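Local coordinates for protein RV1873 (Mycobacterium tuberculosis, PDB 2JEK) that is of unknown function, a conserved DUF1810-family protein whose mostly helical chain folds as a right-handed superhelix, at residues P43-L48 with Y57-L62; S108-A113 with R137-L142. All blocks are in the same frame, centred on the assembly; numbering follows the deposited sequence.

How the contacts relate
Contact 1 is a loop-to-loop meeting and contact 2 a helix-to-helix one, and their centres lie about 9 Å apart. Residues 43-48 and 57-62, partly buried, are joined chiefly by backbone hydrogen bonds, a water and an arginine side chain at the more open edge. Residues 108-113 and 137-142 meet in a buried contact made by methyl groups. The loop 43-48 also packs against both helices of contact 2: Pro43 O accepts a hydrogen bond from Ser108 OG, Leu48 O probably one from Arg137 NH1, and Leu45 touches Leu111 and Leu142. Helix 62-70, which starts at the end of 57-62, also touches Leu111 and Leu142.

Contact 1. Residues P43-L48 with Y57-L62; sequences PQLRGL and YGISSL
Arg46 starts extended, with CG anti to its backbone N (chi1 179°), and bends at chi3 (-71°), which places NE; Ile59 has CG1 anti to its carbonyl carbon, where it meets Pro43. Two nearly straight backbone bonds join the loops at a single bridge between Leu45 and Ile59: Ile59 N donates to Gln44 O at 2.8 Å, and Arg46 N to Ile59 O, also at 2.8 Å. Beside them Gly58 CA lies 3.4 Å from Gln44 O in a CH...O contact, at a spot where a CB would run into Arg46 CA. Gly58 O sits over one face of the Arg46 guanidinium, 3.2 Å from NH2 but at a poor angle for bonding, and Ser60 CB is 3.8 Å from NH1. Arg46 NE bonds Val55 O and NH2, weakly, Arg56 O, while Gly58 O accepts from Arg12. At the other end Pro43 CB packs on Ile59 CG1 at 3.7 Å. One water, accepting from Gln44 N and donating to Tyr57 O at 2.6 Å, adds a further tie. Leu45 to Leu48 form a type II turn with Gly47 at its third position. An isolated beta bridge thus pins the loops on either side of helix 52-56 together within this mostly helical DUF1810 fold.

Contact 2. Residues S108-A113 with R137-L142; sequences SMTLFA and RTVALL
Helices 101-115 and 136-143 run side by side in the same general direction, with the axes of 108-113 and 137-142 approaching to 9.4 Å at a crossing angle of -33°, and the CA atoms of Leu111 and Thr138 are the nearest pair, 6.5 Å apart. Both Thr110 and Thr138 hold CG2 anti to the backbone N (chi1 -63° and -65°), and these methyls meet at 3.7 Å as the two side chains lie alongside, pointing opposite ways. The same Thr110 methyl touches Val139 CG2 at 3.8 Å, the valine side chain roughly perpendicular to that of the threonine. Thr138 CG2 also reaches the backbone of helix 101-115, lying 3.8 Å from Leu111 N and 4.1 Å from Leu111 CB. Further along, Leu111 CD1 meets Leu142 CD1 at 4.0 Å and lies close to CD2 as well, touching both methyls of the fork. The threonine hydroxyls are engaged elsewhere: Thr110 OG1 bonds Cys106 O and Asp135 N, and Thr138 OG1 bonds Asp135 OD2. Asp135 thereby ties the start of helix 136-143 to helix 101-115. Threonine, valine and leucine methyls packed between two roughly parallel helices make this an apolar helix-helix interface of the mostly helical fold.

Contact 1. Residues P43-L48 with Y57-L62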
loop_
_atom_site.group_PDB
_atom_site.type_symbol
_atom_site.label_atom_id
_atom_site.label_comp_id
_atom_site.label_asym_id
_atom_site.label_seq_id
_atom_site.Cartn_x
_atom_site.Cartn_y
_atom_site.Cartn_z
ATOM N N PRO A 43 -0.858 -0.782 2.847
ATOM C CA PRO A 43 -2.141 -0.747 3.534
ATOM C C PRO A 43 -3.248 -0.095 2.727
ATOM O O PRO A 43 -3.000 0.800 1.909
ATOM C CB PRO A 43 -1.840 0.080 4.794
ATOM C CG PRO A 43 -0.331 -0.022 4.954
ATOM C CD PRO A 43 0.149 0.040 3.539
ATOM N N GLN A 44 -4.473 -0.551 2.971
ATOM C CA GLN A 44 -5.650 -0.012 2.304
ATOM C C GLN A 44 -6.697 0.362 3.354
ATOM O O GLN A 44 -6.593 -0.026 4.520
ATOM C CB GLN A 44 -6.228 -1.039 1.327
ATOM C CG GLN A 44 -6.819 -2.275 2.010
ATOM C CD GLN A 44 -7.370 -3.282 1.039
ATOM O OE1 GLN A 44 -8.298 -4.023 1.353
ATOM N NE2 GLN A 44 -6.796 -3.325 -0.149
ATOM N N LEU A 45 -7.723 1.101 2.932
ATOM C CA LEU A 45 -8.764 1.516 3.862
ATOM C C LEU A 45 -9.485 0.340 4.480
ATOM O O LEU A 45 -9.805 -0.644 3.811
ATOM C CB LEU A 45 -9.805 2.413 3.196
ATOM C CG LEU A 45 -9.425 3.878 2.998
ATOM C CD1 LEU A 45 -10.572 4.605 2.292
ATOM C CD2 LEU A 45 -9.100 4.563 4.310
ATOM N N ARG A 46 -9.752 0.458 5.775
ATOM C CA ARG A 46 -10.571 -0.500 6.479
ATOM C C ARG A 46 -11.961 -0.462 5.845
ATOM O O ARG A 46 -12.432 0.602 5.442
ATOM C CB ARG A 46 -10.639 -0.114 7.957
ATOM C CG ARG A 46 -11.502 -1.031 8.805
ATOM C CD ARG A 46 -11.289 -0.742 10.281
ATOM N NE ARG A 46 -9.969 -1.175 10.745
ATOM C CZ ARG A 46 -9.238 -0.526 11.648
ATOM N NH1 ARG A 46 -9.681 0.614 12.176
ATOM N NH2 ARG A 46 -8.057 -1.008 12.016
ATOM N N GLY A 47 -12.589 -1.622 5.718
ATOM C CA GLY A 47 -13.914 -1.678 5.114
ATOM C C GLY A 47 -13.857 -2.214 3.701
ATOM O O GLY A 47 -14.871 -2.652 3.156
ATOM N N LEU A 48 -12.676 -2.188 3.091
ATOM C CA LEU A 48 -12.506 -2.786 1.765
ATOM C C LEU A 48 -12.399 -4.311 1.783
ATOM O O LEU A 48 -12.919 -4.976 0.892
ATOM C CB LEU A 48 -11.300 -2.186 1.038
ATOM C CG LEU A 48 -11.422 -0.699 0.709
ATOM C CD1 LEU A 48 -10.098 -0.202 0.133
ATOM C CD2 LEU A 48 -12.573 -0.442 -0.274
ATOM N N TYR A 57 -5.448 -4.533 9.901
ATOM C CA TYR A 57 -4.420 -3.728 9.235
ATOM C C TYR A 57 -4.996 -2.681 8.297
ATOM O O TYR A 57 -4.254 -1.972 7.613
ATOM C CB TYR A 57 -3.380 -4.631 8.547
ATOM C CG TYR A 57 -2.601 -5.414 9.582
ATOM C CD1 TYR A 57 -1.740 -4.754 10.466
ATOM C CD2 TYR A 57 -2.743 -6.801 9.694
ATOM C CE1 TYR A 57 -1.030 -5.455 11.450
ATOM C CE2 TYR A 57 -2.032 -7.514 10.667
ATOM C CZ TYR A 57 -1.178 -6.828 11.534
ATOM O OH TYR A 57 -0.475 -7.515 12.497
ATOM N N GLY A 58 -6.326 -2.580 8.294
ATOM C CA GLY A 58 -7.013 -1.550 7.531
ATOM C C GLY A 58 -6.726 -0.175 8.117
ATOM O O GLY A 58 -6.586 -0.012 9.342
ATOM N N ILE A 59 -6.610 0.817 7.235
ATOM C CA ILE A 59 -6.407 2.214 7.635
ATOM C C ILE A 59 -7.773 2.810 7.935
ATOM O O ILE A 59 -8.690 2.677 7.125
ATOM C CB ILE A 59 -5.691 2.990 6.502
ATOM C CG1 ILE A 59 -4.295 2.404 6.260
ATOM C CG2 ILE A 59 -5.628 4.511 6.788
ATOM C CD1 ILE A 59 -3.244 2.779 7.305
ATOM N N SER A 60 -7.908 3.460 9.093
ATOM C CA SER A 60 -9.232 3.889 9.559
ATOM C C SER A 60 -9.790 5.096 8.798
ATOM O O SER A 60 -11.005 5.250 8.664
ATOM C CB SER A 60 -9.205 4.208 11.057
ATOM O OG SER A 60 -8.342 5.293 11.336
ATOM N N SER A 61 -8.897 5.954 8.323
ATOM C CA SER A 61 -9.286 7.267 7.814
ATOM C C SER A 61 -8.153 7.888 7.016
ATOM O O SER A 61 -7.005 7.435 7.098
ATOM C CB SER A 61 -9.623 8.186 8.992
ATOM O OG SER A 61 -8.456 8.451 9.759
ATOM N N LEU A 62 -8.453 8.961 6.279
ATOM C CA LEU A 62 -7.381 9.701 5.621
ATOM C C LEU A 62 -6.346 10.231 6.637
ATOM O O LEU A 62 -5.149 10.262 6.347
ATOM C CB LEU A 62 -7.914 10.845 4.741
ATOM C CG LEU A 62 -6.898 11.348 3.701
ATOM C CD1 LEU A 62 -6.700 10.311 2.588
ATOM C CD2 LEU A 62 -7.294 12.701 3.125
HETATM O O HOH W 1 -4.393 -2.676 5.063
#

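Contact 2. Residues S108-A113 with R137-L142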
loop_
_atom_site.group_PDB
_atom_site.type_symbol
_atom_site.label_atom_id
_atom_site.label_comp_id
_atom_site.label_asym_id
_atom_site.label_seq_id
_atom_site.Cartn_x
_atom_site.Cartn_y
_atom_site.Cartn_z
ATOM N N SER A 108 -4.289 0.684 -2.124
ATOM C CA SER A 108 -3.265 1.321 -1.302
ATOM C C SER A 108 -2.737 2.593 -1.972
ATOM O O SER A 108 -2.657 3.656 -1.352
ATOM C CB SER A 108 -2.123 0.340 -1.025
ATOM O OG SER A 108 -1.159 0.916 -0.152
ATOM N N MET A 109 -2.377 2.504 -3.241
ATOM C CA MET A 109 -1.852 3.677 -3.949
ATOM C C MET A 109 -2.901 4.789 -4.046
ATOM O O MET A 109 -2.572 5.969 -3.921
ATOM C CB MET A 109 -1.350 3.290 -5.345
ATOM C CG MET A 109 -0.173 2.297 -5.358
ATOM S SD MET A 109 1.307 2.928 -4.525
ATOM C CE MET A 109 1.122 2.295 -2.851
ATOM N N THR A 110 -4.155 4.410 -4.252
ATOM C CA THR A 110 -5.252 5.381 -4.361
ATOM C C THR A 110 -5.380 6.142 -3.043
ATOM O O THR A 110 -5.462 7.373 -3.032
ATOM C CB THR A 110 -6.573 4.682 -4.717
ATOM O OG1 THR A 110 -6.432 4.062 -6.000
ATOM C CG2 THR A 110 -7.731 5.675 -4.767
ATOM N N LEU A 111 -5.375 5.408 -1.935
ATOM C CA LEU A 111 -5.457 6.015 -0.608
ATOM C C LEU A 111 -4.301 6.980 -0.347
ATOM O O LEU A 111 -4.521 8.144 0.015
ATOM C CB LEU A 111 -5.464 4.917 0.457
ATOM C CG LEU A 111 -5.313 5.376 1.916
ATOM C CD1 LEU A 111 -6.445 6.305 2.328
ATOM C CD2 LEU A 111 -5.229 4.174 2.849
ATOM N N PHE A 112 -3.071 6.510 -0.526
ATOM C CA PHE A 112 -1.924 7.336 -0.163
ATOM C C PHE A 112 -1.727 8.498 -1.134
ATOM O O PHE A 112 -1.290 9.575 -0.730
ATOM C CB PHE A 112 -0.684 6.472 0.073
ATOM C CG PHE A 112 -0.767 5.706 1.355
ATOM C CD1 PHE A 112 -0.517 6.356 2.565
ATOM C CD2 PHE A 112 -1.143 4.361 1.379
ATOM C CE1 PHE A 112 -0.619 5.679 3.778
ATOM C CE2 PHE A 112 -1.257 3.682 2.591
ATOM C CZ PHE A 112 -0.990 4.332 3.793
ATOM N N ALA A 113 -2.131 8.321 -2.386
ATOM C CA ALA A 113 -2.136 9.441 -3.324
ATOM C C ALA A 113 -3.091 10.558 -2.906
ATOM O O ALA A 113 -2.833 11.731 -3.200
ATOM C CB ALA A 113 -2.450 8.962 -4.733
ATOM N N ARG A 137 -13.773 2.100 -5.034
ATOM C CA ARG A 137 -14.326 2.005 -3.690
ATOM C C ARG A 137 -13.567 2.904 -2.710
ATOM O O ARG A 137 -14.169 3.497 -1.818
ATOM C CB ARG A 137 -14.337 0.548 -3.224
ATOM C CG ARG A 137 -15.317 -0.342 -4.018
ATOM C CD ARG A 137 -15.088 -1.815 -3.727
ATOM N NE ARG A 137 -15.648 -2.214 -2.438
ATOM C CZ ARG A 137 -15.098 -3.109 -1.616
ATOM N NH1 ARG A 137 -13.950 -3.704 -1.928
ATOM N NH2 ARG A 137 -15.693 -3.392 -0.466
ATOM N N THR A 138 -12.254 3.030 -2.890
ATOM C CA THR A 138 -11.456 3.922 -2.041
ATOM C C THR A 138 -11.838 5.390 -2.250
ATOM O O THR A 138 -11.998 6.154 -1.293
ATOM C CB THR A 138 -9.946 3.723 -2.297
ATOM O OG1 THR A 138 -9.566 2.399 -1.892
ATOM C CG2 THR A 138 -9.120 4.720 -1.492
ATOM N N VAL A 139 -11.948 5.801 -3.507
ATOM C CA VAL A 139 -12.326 7.189 -3.809
ATOM C C VAL A 139 -13.686 7.517 -3.185
ATOM O O VAL A 139 -13.864 8.595 -2.605
ATOM C CB VAL A 139 -12.316 7.485 -5.340
ATOM C CG1 VAL A 139 -12.808 8.909 -5.634
ATOM C CG2 VAL A 139 -10.922 7.277 -5.925
ATOM N N ALA A 140 -14.615 6.571 -3.268
ATOM C CA ALA A 140 -15.948 6.763 -2.695
ATOM C C ALA A 140 -15.890 6.919 -1.176
ATOM O O ALA A 140 -16.503 7.838 -0.623
ATOM C CB ALA A 140 -16.880 5.627 -3.092
ATOM N N LEU A 141 -15.151 6.034 -0.505
ATOM C CA LEU A 141 -15.022 6.084 0.955
ATOM C C LEU A 141 -14.327 7.350 1.444
ATOM O O LEU A 141 -14.539 7.770 2.584
ATOM C CB LEU A 141 -14.261 4.860 1.488
ATOM C CG LEU A 141 -14.955 3.497 1.571
ATOM C CD1 LEU A 141 -13.927 2.403 1.824
ATOM C CD2 LEU A 141 -16.019 3.487 2.676
ATOM N N LEU A 142 -13.486 7.942 0.596
ATOM C CA LEU A 142 -12.742 9.151 0.963
ATOM C C LEU A 142 -13.449 10.473 0.639
ATOM O O LEU A 142 -12.980 11.537 1.044
ATOM C CB LEU A 142 -11.354 9.160 0.315
ATOM C CG LEU A 142 -10.344 8.132 0.825
ATOM C CD1 LEU A 142 -9.095 8.215 -0.012
ATOM C CD2 LEU A 142 -10.014 8.331 2.307
#